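Local coordinates for folylpolyglutamate synthase protein FOLC (Mycobacterium tuberculosis, PDB 2VOS) that probably uses ATP to add L-glutamate to dihydropteroate and to tetrahydrofolate derivatives, giving dihydrofolate and folylpolyglutamates, at residues 419-424 with 428-433; 400-405 with 444-449; 189-194 with 309-314; 84-87 with 92-95; 32-37 with 153-158. All coordinates share one frame; numbering follows the deposited sequence.

Contact 1: 419-424 with 428-433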
# COMPACT_ATOMS: atom_id res chain seq x y z
N LEU A 419 13.81 23.70 -3.80
CA LEU A 419 13.61 24.76 -2.82
C LEU A 419 13.05 24.21 -1.48
O LEU A 419 13.58 24.50 -0.42
CB LEU A 419 12.67 25.80 -3.42
CG LEU A 419 12.19 27.05 -2.71
CD1 LEU A 419 13.37 27.97 -2.32
CD2 LEU A 419 11.26 27.74 -3.72
N ALA A 420 11.98 23.40 -1.55
CA ALA A 420 11.42 22.73 -0.37
C ALA A 420 12.54 22.01 0.40
O ALA A 420 12.73 22.24 1.60
CB ALA A 420 10.28 21.75 -0.75
N ALA A 421 13.30 21.15 -0.29
CA ALA A 421 14.46 20.46 0.27
C ALA A 421 15.46 21.41 0.90
O ALA A 421 15.93 21.17 2.02
CB ALA A 421 15.16 19.58 -0.82
N GLY A 422 15.79 22.48 0.17
CA GLY A 422 16.72 23.50 0.64
C GLY A 422 16.32 24.10 1.98
O GLY A 422 17.20 24.40 2.81
N GLU A 423 15.02 24.28 2.19
CA GLU A 423 14.51 24.87 3.44
C GLU A 423 14.74 23.96 4.65
O GLU A 423 14.88 24.46 5.76
CB GLU A 423 13.00 25.22 3.36
CG GLU A 423 12.58 26.36 2.39
CD GLU A 423 12.79 27.78 2.96
OE1 GLU A 423 13.17 27.89 4.17
OE2 GLU A 423 12.56 28.79 2.22
N ARG A 424 14.77 22.64 4.43
CA ARG A 424 15.08 21.68 5.50
C ARG A 424 16.54 21.19 5.55
O ARG A 424 17.09 21.01 6.62
CB ARG A 424 14.15 20.46 5.40
CG ARG A 424 12.72 20.82 5.62
CD ARG A 424 12.46 20.76 7.10
NE ARG A 424 11.11 21.22 7.40
CZ ARG A 424 10.66 21.43 8.63
NH1 ARG A 424 11.47 21.19 9.66
NH2 ARG A 424 9.43 21.87 8.83
N ASP A 428 23.49 23.39 0.59
CA ASP A 428 24.69 22.54 0.44
C ASP A 428 24.45 21.02 0.42
O ASP A 428 25.28 20.29 -0.06
CB ASP A 428 25.74 22.87 1.51
CG ASP A 428 26.27 24.30 1.36
OD1 ASP A 428 27.41 24.49 0.87
OD2 ASP A 428 25.52 25.24 1.72
N ARG A 429 23.31 20.57 0.93
CA ARG A 429 23.01 19.13 0.95
C ARG A 429 21.98 18.72 -0.11
O ARG A 429 21.37 17.61 -0.05
CB ARG A 429 22.54 18.75 2.36
CG ARG A 429 23.61 18.96 3.42
CD ARG A 429 22.98 18.90 4.80
NE ARG A 429 22.36 17.60 5.08
CZ ARG A 429 21.51 17.42 6.09
NH1 ARG A 429 21.20 18.45 6.90
NH2 ARG A 429 20.96 16.22 6.33
N VAL A 430 21.77 19.60 -1.08
CA VAL A 430 20.75 19.36 -2.08
C VAL A 430 21.33 19.38 -3.49
O VAL A 430 22.09 20.27 -3.84
CB VAL A 430 19.59 20.40 -2.00
CG1 VAL A 430 18.48 20.05 -3.06
CG2 VAL A 430 19.02 20.50 -0.57
N ARG A 431 20.97 18.40 -4.29
CA ARG A 431 21.33 18.44 -5.70
C ARG A 431 20.10 18.14 -6.53
O ARG A 431 19.09 17.63 -6.00
CB ARG A 431 22.48 17.46 -5.96
CG ARG A 431 23.78 18.05 -5.41
CD ARG A 431 24.99 17.14 -5.69
NE ARG A 431 26.29 17.67 -5.22
CZ ARG A 431 26.58 17.95 -3.94
NH1 ARG A 431 25.67 17.80 -2.96
NH2 ARG A 431 27.79 18.38 -3.62
N THR A 432 20.15 18.45 -7.82
CA THR A 432 19.00 18.23 -8.69
C THR A 432 19.40 17.38 -9.89
O THR A 432 20.56 17.34 -10.28
CB THR A 432 18.43 19.58 -9.24
OG1 THR A 432 19.41 20.18 -10.06
CG2 THR A 432 17.97 20.54 -8.14
N ALA A 433 18.44 16.70 -10.49
CA ALA A 433 18.71 15.95 -11.72
C ALA A 433 17.40 15.92 -12.50
O ALA A 433 16.33 15.82 -11.89
CB ALA A 433 19.21 14.51 -11.41
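Val430 of the strand meets Ala421 and Gly422 of the helix, and every touch is apolar or van der Waals. The valine uses both methyl branches. CG1 lies 4.0 Å from Ala421 CB, and CG2 reaches that same CB at an equal distance. The alanine methyl therefore sits against the fork of the valine. CG2 also runs up to the helix backbone: Val430 CG2 is 3.9 Å from Gly422 N. The valine has CG1 anti to its backbone N (chi1 -177°), which turns CG2 toward the peptide joining Ala421 to Gly422. The CA atoms of Gly422 and Val430 are 6.4 Å apart, the shortest CA distance across the contact.

No hydrogen bond crosses between the segments. The arginines and the strand backbone find partners elsewhere. The strand pairs through its backbone with strand 400-403, and Arg429 forms a salt bridge with Glu395. Arg424, on the helix, makes one with Asp388.

The contact closes the beta-alpha-beta unit made of strand 400-403, helix 414-425 and strand 430-432. It lies in the glutamate ligase domain, away from the nucleotide and metal sites.

A branched side chain rests on a methyl and on the helix backbone. The chemistry implies a join that relies on van der Waals contact, with no directional bond between the two segments to fix the helix on the strand.

Contact 2: 400-405 with 444-449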
# COMPACT_ATOMS: atom_id res chain seq x y z
N SER A 400 22.73 13.78 2.21
CA SER A 400 22.24 14.73 1.22
C SER A 400 21.12 14.14 0.42
O SER A 400 20.83 12.94 0.53
CB SER A 400 23.37 15.29 0.31
OG SER A 400 23.85 14.29 -0.54
N VAL A 401 20.51 14.96 -0.42
CA VAL A 401 19.41 14.49 -1.22
C VAL A 401 19.57 14.97 -2.66
O VAL A 401 20.08 16.08 -2.90
CB VAL A 401 18.09 14.92 -0.53
CG1 VAL A 401 17.99 16.49 -0.45
CG2 VAL A 401 16.90 14.27 -1.19
N VAL A 402 19.20 14.12 -3.62
CA VAL A 402 19.11 14.52 -5.03
C VAL A 402 17.63 14.55 -5.35
O VAL A 402 16.96 13.51 -5.26
CB VAL A 402 19.76 13.44 -5.95
CG1 VAL A 402 19.81 13.95 -7.42
CG2 VAL A 402 21.18 13.11 -5.43
N VAL A 403 17.10 15.71 -5.71
CA VAL A 403 15.68 15.85 -6.03
C VAL A 403 15.49 15.79 -7.52
O VAL A 403 16.33 16.27 -8.29
CB VAL A 403 15.08 17.16 -5.46
CG1 VAL A 403 15.18 17.19 -3.94
CG2 VAL A 403 15.81 18.34 -6.00
N THR A 404 14.41 15.16 -7.95
CA THR A 404 14.17 14.95 -9.35
C THR A 404 12.66 14.86 -9.61
O THR A 404 11.86 15.31 -8.78
CB THR A 404 14.99 13.70 -9.87
OG1 THR A 404 14.88 13.60 -11.30
CG2 THR A 404 14.51 12.40 -9.26
N HIS A 405 12.29 14.32 -10.77
CA HIS A 405 10.89 14.25 -11.23
C HIS A 405 10.72 12.80 -11.66
O HIS A 405 11.50 12.33 -12.48
CB HIS A 405 10.72 15.16 -12.46
CG HIS A 405 9.31 15.31 -12.92
ND1 HIS A 405 8.58 14.26 -13.46
CD2 HIS A 405 8.49 16.39 -12.94
CE1 HIS A 405 7.37 14.69 -13.77
NE2 HIS A 405 7.29 15.98 -13.48
N THR A 444 25.09 8.14 -7.00
CA THR A 444 26.13 7.14 -7.02
C THR A 444 27.48 7.82 -6.91
O THR A 444 28.35 7.34 -6.21
CB THR A 444 26.08 6.28 -8.31
OG1 THR A 444 24.83 5.58 -8.35
CG2 THR A 444 27.31 5.28 -8.36
N SER A 445 27.66 8.94 -7.59
CA SER A 445 28.94 9.59 -7.50
C SER A 445 29.12 10.19 -6.07
O SER A 445 30.22 10.20 -5.55
CB SER A 445 29.17 10.60 -8.64
OG SER A 445 28.31 11.72 -8.49
N LEU A 446 28.04 10.60 -5.42
CA LEU A 446 28.17 11.10 -4.06
C LEU A 446 28.60 9.97 -3.11
O LEU A 446 29.46 10.12 -2.25
CB LEU A 446 26.86 11.74 -3.60
CG LEU A 446 26.37 13.01 -4.30
CD1 LEU A 446 25.00 13.45 -3.75
CD2 LEU A 446 27.39 14.14 -4.18
N VAL A 447 28.04 8.80 -3.31
CA VAL A 447 28.34 7.67 -2.45
C VAL A 447 29.79 7.16 -2.73
O VAL A 447 30.46 6.71 -1.82
CB VAL A 447 27.26 6.60 -2.72
CG1 VAL A 447 27.87 5.24 -2.66
CG2 VAL A 447 26.09 6.77 -1.77
N ASP A 448 30.26 7.21 -3.99
CA ASP A 448 31.67 6.93 -4.37
C ASP A 448 32.62 7.95 -3.72
O ASP A 448 33.65 7.59 -3.21
CB ASP A 448 31.87 7.02 -5.88
CG ASP A 448 31.19 5.87 -6.65
OD1 ASP A 448 30.68 4.91 -6.02
OD2 ASP A 448 31.18 5.93 -7.90
N ASP A 449 32.27 9.23 -3.76
CA ASP A 449 33.08 10.18 -3.08
C ASP A 449 33.12 9.88 -1.57
O ASP A 449 34.19 9.96 -0.97
CB ASP A 449 32.61 11.62 -3.34
CG ASP A 449 32.71 12.05 -4.81
OD1 ASP A 449 33.42 11.41 -5.63
OD2 ASP A 449 32.05 13.06 -5.13
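Leu446 sets one methyl, CD1, against two side chains of strand 400-403. The tight point is at Ser400, whose OG is 3.5 Å from Leu446 CD1. This is a polar atom against a methyl, so it is packing alone. With chi1 at 70°, OG is the atom Ser400 offers to the methyl. A looser touch follows two residues along the strand, where Val402 CG2 stands 4.2 Å from the same Leu446 CD1. The leucine reaches this far because its CD1 continues the chain in extended form (chi2 177°). The backbones stay well apart: the CA atoms of Ser400 and Leu446 are 8.7 Å from each other.

Strand 400-403 is an inner strand of the mixed sheet of the glutamate ligase domain, the C-terminal domain of Mur ligases. Helix 436-451 covers one face of that sheet. Val376 of the adjacent strand 374-379 also touches Leu446, and Ala439 and Val442 of the helix add to the packing on Val402. Helix 414-425 lies against Val403, whose side chain projects from the other face.

The rest of this helix turn is more open. Ser445, Asp448 and Asp449 are exposed and meet nothing of the strand. The helix turn is regular, with Asp449 N bonded to Ser445 O at 2.9 Å. Ser445 OG bonds back to Val442 O, within its own helix.

Contact 3: 189-194 with 309-314; sequences APVAVI and VEAFFG
Val191 presses its CG2 methyl onto the last turn of helix 296-312. The closest approach is to the backbone: Val191 CG2 lies 3.6 Å from Phe312 CA. The same methyl is 3.9 Å from Phe312 CB and stands at the edge of the phenyl ring, near its plane. It also reaches the neighbouring helix residue, with Val191 CG2 at 4.2 Å from Ala311 CB. Pro190 adds a marginal touch, its CG 4.5 Å from Phe312 CE1.

The next shell sets the phenyl ring. Phe312 has CG anti to its backbone N (chi1 -179°), so the ring extends past Val191 toward Pro190. On its other flank the ring turns an edge to Phe313. Phe312 CD2 lies 3.6 Å above the Phe313 ring, over its centre. Pro65 and Ile67 also touch the Phe312 side chain.

Farther out, Gly314, the first residue to leave the helical conformation, closes the helix in a Schellman motif. The glycine has positive phi (72°), and Gly314 N bonds to Ala311 O at 3.0 Å. On the other segment, strand 191-194 is fixed by backbone bonds to His68 on one side and to Val231 and Val233 on the other.

This is a helix end laid on an inner strand of a largely parallel sheet. Such helix-covered sheets are typical of the P-loop, ATP-binding domain of Mur ligases.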
# COMPACT_ATOMS: atom_id res chain seq x y z
N ALA A 189 -17.95 -6.52 3.63
CA ALA A 189 -16.97 -7.49 4.06
C ALA A 189 -17.22 -7.98 5.49
O ALA A 189 -17.51 -7.17 6.40
CB ALA A 189 -15.60 -6.93 3.93
N PRO A 190 -17.06 -9.31 5.71
CA PRO A 190 -17.23 -9.81 7.11
C PRO A 190 -16.05 -9.39 8.03
O PRO A 190 -16.15 -9.46 9.27
CB PRO A 190 -17.28 -11.33 6.93
CG PRO A 190 -16.59 -11.60 5.57
CD PRO A 190 -16.86 -10.40 4.72
N VAL A 191 -14.93 -8.99 7.44
CA VAL A 191 -13.80 -8.49 8.23
C VAL A 191 -13.34 -7.17 7.58
O VAL A 191 -13.04 -7.13 6.38
CB VAL A 191 -12.59 -9.44 8.25
CG1 VAL A 191 -11.48 -8.79 9.02
CG2 VAL A 191 -12.97 -10.78 8.93
N ALA A 192 -13.33 -6.11 8.37
CA ALA A 192 -12.88 -4.79 7.92
C ALA A 192 -11.65 -4.41 8.74
O ALA A 192 -11.65 -4.48 9.96
CB ALA A 192 -14.01 -3.75 8.13
N VAL A 193 -10.60 -3.99 8.08
CA VAL A 193 -9.38 -3.77 8.76
C VAL A 193 -9.06 -2.33 8.61
O VAL A 193 -9.13 -1.78 7.47
CB VAL A 193 -8.29 -4.59 8.06
CG1 VAL A 193 -6.91 -4.41 8.71
CG2 VAL A 193 -8.69 -6.10 8.01
N ILE A 194 -8.66 -1.69 9.72
CA ILE A 194 -8.29 -0.25 9.66
C ILE A 194 -6.85 -0.09 10.14
O ILE A 194 -6.57 -0.18 11.32
CB ILE A 194 -9.20 0.66 10.54
CG1 ILE A 194 -10.69 0.31 10.35
CG2 ILE A 194 -8.91 2.22 10.22
CD1 ILE A 194 -11.28 0.61 8.95
N VAL A 309 -6.86 -12.31 9.87
CA VAL A 309 -7.01 -13.66 9.32
C VAL A 309 -7.64 -14.57 10.40
O VAL A 309 -8.51 -15.41 10.08
CB VAL A 309 -5.70 -14.21 8.80
CG1 VAL A 309 -5.85 -15.70 8.50
CG2 VAL A 309 -5.33 -13.44 7.52
N GLU A 310 -7.25 -14.35 11.66
CA GLU A 310 -7.84 -15.08 12.80
C GLU A 310 -9.32 -14.78 12.84
O GLU A 310 -10.15 -15.71 12.98
CB GLU A 310 -7.20 -14.64 14.11
CG GLU A 310 -5.82 -15.26 14.30
CD GLU A 310 -5.25 -14.84 15.62
OE1 GLU A 310 -5.13 -13.62 15.84
OE2 GLU A 310 -5.04 -15.71 16.51
N ALA A 311 -9.67 -13.50 12.74
CA ALA A 311 -11.09 -13.07 12.79
C ALA A 311 -11.88 -13.71 11.66
O ALA A 311 -12.95 -14.27 11.89
CB ALA A 311 -11.20 -11.57 12.66
N PHE A 312 -11.32 -13.67 10.45
CA PHE A 312 -11.95 -14.26 9.29
C PHE A 312 -12.29 -15.74 9.49
O PHE A 312 -13.36 -16.19 9.12
CB PHE A 312 -11.06 -14.12 8.05
CG PHE A 312 -11.67 -14.68 6.83
CD1 PHE A 312 -12.62 -13.96 6.11
CD2 PHE A 312 -11.35 -15.95 6.41
CE1 PHE A 312 -13.22 -14.52 4.97
CE2 PHE A 312 -11.93 -16.51 5.27
CZ PHE A 312 -12.88 -15.80 4.56
N PHE A 313 -11.35 -16.50 10.07
CA PHE A 313 -11.59 -17.92 10.30
C PHE A 313 -12.17 -18.22 11.67
O PHE A 313 -12.27 -19.37 12.02
CB PHE A 313 -10.31 -18.73 10.13
CG PHE A 313 -9.88 -18.85 8.70
CD1 PHE A 313 -8.74 -18.20 8.25
CD2 PHE A 313 -10.64 -19.57 7.78
CE1 PHE A 313 -8.33 -18.30 6.92
CE2 PHE A 313 -10.22 -19.66 6.43
CZ PHE A 313 -9.09 -19.02 6.02
N GLY A 314 -12.49 -17.22 12.47
CA GLY A 314 -13.04 -17.48 13.80
C GLY A 314 -12.08 -18.03 14.85
O GLY A 314 -12.53 -18.71 15.78

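Contact 4: 84-87 with 92-95; sequences ALVT and RTGR
Val86 and Thr87 meet Thr93 where the helix that follows the P-loop turns back into the sheet. Helix 75-88 starts at the ADP-binding residues Lys75 and Thr76. It links strand 66-70 to the parallel strand 93-96, with strand 170-174 lying between them, as a beta-alpha-beta crossover. This contact is at the far end of that helix from the nucleotide.

The apolar part is tight. Val86 CG1 and Thr93 CG2 are 3.4 Å apart, closer than carbons usually pack. Val86 CB is 3.7 Å from the same Thr93 CG2, so the threonine methyl sits against the branch of the valine.

The polar part lies beside it. Thr93 holds its OG1 between the backbone N and the carbonyl carbon (chi1 52°), which leaves CG2 to the valine. Asp83, outside both segments and one turn back on the helix, is the main partner of both threonines: its OD1 bonds to Thr93 OG1 and its backbone O to Thr87 OG1. The OD2 of this outside aspartate pairs with Arg95 NE in a salt bridge, so its carboxylate ties the helix to two residues of the strand.

The two threonine side chains cross at about a right angle. A water bridges helix and strand: it gives a hydrogen bond to Thr87 OG1 at 2.7 Å and takes one from Thr93 N at 3.0 Å.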
# COMPACT_ATOMS: atom_id res chain seq x y z
N ALA A 84 -0.76 -13.79 2.08
CA ALA A 84 0.21 -14.82 2.42
C ALA A 84 -0.31 -15.81 3.49
O ALA A 84 -0.11 -17.03 3.37
CB ALA A 84 1.54 -14.16 2.92
N LEU A 85 -0.90 -15.28 4.57
CA LEU A 85 -1.43 -16.12 5.66
C LEU A 85 -2.60 -17.01 5.16
O LEU A 85 -2.63 -18.22 5.43
CB LEU A 85 -1.92 -15.23 6.82
CG LEU A 85 -0.83 -14.51 7.62
CD1 LEU A 85 -1.52 -13.45 8.52
CD2 LEU A 85 -0.03 -15.48 8.54
N VAL A 86 -3.54 -16.46 4.40
CA VAL A 86 -4.67 -17.25 3.92
C VAL A 86 -4.17 -18.34 2.94
O VAL A 86 -4.66 -19.54 2.94
CB VAL A 86 -5.74 -16.35 3.27
CG1 VAL A 86 -6.80 -17.19 2.52
CG2 VAL A 86 -6.32 -15.42 4.33
N THR A 87 -3.18 -18.00 2.15
CA THR A 87 -2.58 -18.96 1.21
C THR A 87 -1.83 -20.10 1.95
O THR A 87 -1.86 -21.26 1.53
CB THR A 87 -1.59 -18.19 0.24
OG1 THR A 87 -2.36 -17.26 -0.58
CG2 THR A 87 -0.85 -19.18 -0.66
N ARG A 92 -7.66 -20.43 -1.62
CA ARG A 92 -7.24 -19.79 -2.82
C ARG A 92 -7.64 -18.35 -2.68
O ARG A 92 -8.81 -18.05 -2.34
CB ARG A 92 -7.97 -20.44 -3.99
CG ARG A 92 -7.48 -19.92 -5.26
CD ARG A 92 -7.98 -20.75 -6.45
NE ARG A 92 -7.07 -20.40 -7.48
CZ ARG A 92 -7.39 -20.38 -8.75
NH1 ARG A 92 -6.47 -20.06 -9.63
NH2 ARG A 92 -8.62 -20.74 -9.11
N THR A 93 -6.68 -17.44 -2.87
CA THR A 93 -7.01 -16.02 -2.66
C THR A 93 -7.12 -15.20 -3.96
O THR A 93 -6.54 -15.55 -5.00
CB THR A 93 -5.90 -15.28 -1.85
OG1 THR A 93 -4.65 -15.52 -2.52
CG2 THR A 93 -5.86 -15.79 -0.40
N GLY A 94 -7.86 -14.12 -3.89
CA GLY A 94 -7.71 -13.05 -4.89
C GLY A 94 -7.37 -11.83 -4.07
O GLY A 94 -7.85 -11.67 -2.94
N ARG A 95 -6.54 -10.94 -4.62
CA ARG A 95 -6.16 -9.77 -3.89
C ARG A 95 -6.13 -8.56 -4.85
O ARG A 95 -5.58 -8.64 -5.98
CB ARG A 95 -4.75 -9.96 -3.25
CG ARG A 95 -4.22 -8.62 -2.73
CD ARG A 95 -2.93 -8.78 -1.89
NE ARG A 95 -1.98 -9.81 -2.40
CZ ARG A 95 -1.08 -9.59 -3.37
NH1 ARG A 95 -1.05 -8.41 -4.03
NH2 ARG A 95 -0.22 -10.55 -3.68
O HOH W 1 -3.95 -18.63 -2.24

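Contact 5: 32-37 with 153-158; sequences HLLDQR and EVLTAM
The guanidinium of Arg37 carries Val154 CG2 over one face, 4.0 Å above the plane and offset toward the rim. Its NE is the nearest atom, and the two side chains cross at about a right angle. NH1 bonds to Met149 O and NH2 forms a salt bridge with Asp135. A second flat group, the His32 ring, is met from within its own segment. Gln36 NE2 sits over one face of it, toward the rim. That nitrogen also bonds to His32 O at 3.1 Å, nearly straight (164°) but from above the carbonyl plane.

Leu34 makes the purely apolar part. Its CD2 meets Val154 CG1 at 3.8 Å, and its CD1 meets Leu155 CD2 at 4.2 Å. Val154 thus uses one methyl for the leucine and the other for the arginine. The arginine chain runs extended from CG to NE, which carries its head to the valine.

The contact sets the last part of helix 23-34 and the residues after it against helix 151-165. Helix 117-140 lies beside both, touching Arg37 and Leu155. A buried valine thus backs a guanidinium whose charge is probably balanced by Asp135, so the join combines apolar packing with an anchored cation.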
# COMPACT_ATOMS: atom_id res chain seq x y z
N HIS A 32 -4.11 2.65 -22.27
CA HIS A 32 -4.31 3.89 -23.06
C HIS A 32 -5.79 4.32 -23.02
O HIS A 32 -6.10 5.49 -22.82
CB HIS A 32 -3.83 3.71 -24.51
CG HIS A 32 -3.84 4.98 -25.31
ND1 HIS A 32 -3.14 6.11 -24.94
CD2 HIS A 32 -4.46 5.30 -26.48
CE1 HIS A 32 -3.33 7.07 -25.83
NE2 HIS A 32 -4.13 6.60 -26.77
N LEU A 33 -6.71 3.36 -23.19
CA LEU A 33 -8.14 3.67 -23.08
C LEU A 33 -8.51 4.10 -21.68
O LEU A 33 -9.21 5.09 -21.51
CB LEU A 33 -9.05 2.47 -23.42
CG LEU A 33 -9.05 2.01 -24.87
CD1 LEU A 33 -10.01 0.81 -24.95
CD2 LEU A 33 -9.45 3.15 -25.79
N LEU A 34 -8.10 3.30 -20.67
CA LEU A 34 -8.50 3.54 -19.30
C LEU A 34 -7.97 4.92 -18.90
O LEU A 34 -8.64 5.63 -18.16
CB LEU A 34 -7.99 2.45 -18.33
CG LEU A 34 -8.62 1.07 -18.48
CD1 LEU A 34 -8.00 0.10 -17.49
CD2 LEU A 34 -10.07 1.24 -18.12
N ASP A 35 -6.78 5.30 -19.39
CA ASP A 35 -6.20 6.58 -18.99
C ASP A 35 -6.96 7.76 -19.56
O ASP A 35 -6.71 8.90 -19.14
CB ASP A 35 -4.71 6.66 -19.33
CG ASP A 35 -3.86 5.74 -18.44
OD1 ASP A 35 -4.39 5.17 -17.49
OD2 ASP A 35 -2.66 5.59 -18.67
N GLN A 36 -7.86 7.50 -20.52
CA GLN A 36 -8.61 8.60 -21.13
C GLN A 36 -9.84 8.91 -20.30
O GLN A 36 -10.54 9.86 -20.58
CB GLN A 36 -9.00 8.30 -22.55
CG GLN A 36 -7.81 8.41 -23.47
CD GLN A 36 -8.10 7.89 -24.87
OE1 GLN A 36 -8.82 8.53 -25.63
NE2 GLN A 36 -7.55 6.73 -25.21
N ARG A 37 -10.08 8.10 -19.28
CA ARG A 37 -11.27 8.26 -18.46
C ARG A 37 -11.07 9.41 -17.48
O ARG A 37 -11.94 10.26 -17.31
CB ARG A 37 -11.56 6.98 -17.69
CG ARG A 37 -12.17 5.91 -18.58
CD ARG A 37 -12.59 4.62 -17.90
NE ARG A 37 -13.21 3.75 -18.91
CZ ARG A 37 -14.51 3.76 -19.20
NH1 ARG A 37 -15.35 4.52 -18.49
NH2 ARG A 37 -15.00 3.00 -20.16
N GLU A 153 -12.93 2.74 -10.88
CA GLU A 153 -14.16 1.94 -10.89
C GLU A 153 -14.04 0.71 -11.81
O GLU A 153 -14.38 -0.40 -11.43
CB GLU A 153 -15.34 2.82 -11.29
CG GLU A 153 -15.80 3.68 -10.15
CD GLU A 153 -16.82 4.75 -10.59
OE1 GLU A 153 -17.12 4.88 -11.78
OE2 GLU A 153 -17.33 5.47 -9.72
N VAL A 154 -13.52 0.92 -13.00
CA VAL A 154 -13.32 -0.17 -13.93
C VAL A 154 -12.29 -1.20 -13.42
O VAL A 154 -12.55 -2.41 -13.51
CB VAL A 154 -12.95 0.35 -15.34
CG1 VAL A 154 -12.71 -0.83 -16.27
CG2 VAL A 154 -14.09 1.25 -15.88
N LEU A 155 -11.15 -0.74 -12.89
CA LEU A 155 -10.18 -1.67 -12.32
C LEU A 155 -10.80 -2.50 -11.21
O LEU A 155 -10.56 -3.70 -11.08
CB LEU A 155 -8.98 -0.93 -11.77
CG LEU A 155 -8.06 -0.28 -12.78
CD1 LEU A 155 -7.05 0.72 -12.07
CD2 LEU A 155 -7.35 -1.35 -13.62
N THR A 156 -11.64 -1.86 -10.41
CA THR A 156 -12.22 -2.54 -9.26
C THR A 156 -13.20 -3.58 -9.77
O THR A 156 -13.22 -4.70 -9.28
CB THR A 156 -12.89 -1.53 -8.35
OG1 THR A 156 -11.86 -0.72 -7.75
CG2 THR A 156 -13.72 -2.25 -7.21
N ALA A 157 -13.98 -3.24 -10.80
CA ALA A 157 -14.89 -4.20 -11.36
C ALA A 157 -14.13 -5.37 -11.99
O ALA A 157 -14.53 -6.53 -11.87
CB ALA A 157 -15.81 -3.53 -12.40
N MSE A 158 -13.05 -5.05 -12.69
CA MSE A 158 -12.20 -6.10 -13.21
C MSE A 158 -11.71 -7.06 -12.13
O MSE A 158 -11.72 -8.29 -12.32
CB MSE A 158 -10.99 -5.49 -13.97
CG MSE A 158 -11.39 -4.85 -15.30
SE MSE A 158 -9.84 -3.83 -15.98
CE MSE A 158 -8.52 -5.23 -16.13

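Along the chain, contact 5 opens first and encloses contact 4; contact 3 follows, then contact 2 with contact 1 nested inside it. Contacts 1 and 2 have centres 11 Å apart. They share the six-stranded sheet of the glutamate ligase domain, where strands 400-403 and 430-432 are neighbours. Contacts 3 and 4 have centres 13 Å apart and reach the large P-loop-domain sheet. They touch where Val309 packs on Val86 and Leu85. Contact 5 joins two helices, about 25 Å from contact 4, centre to centre. Contacts 1 and 3 have centres 45 Å apart, on opposite sides of the chain's centre. ADP binds residues of both these domains.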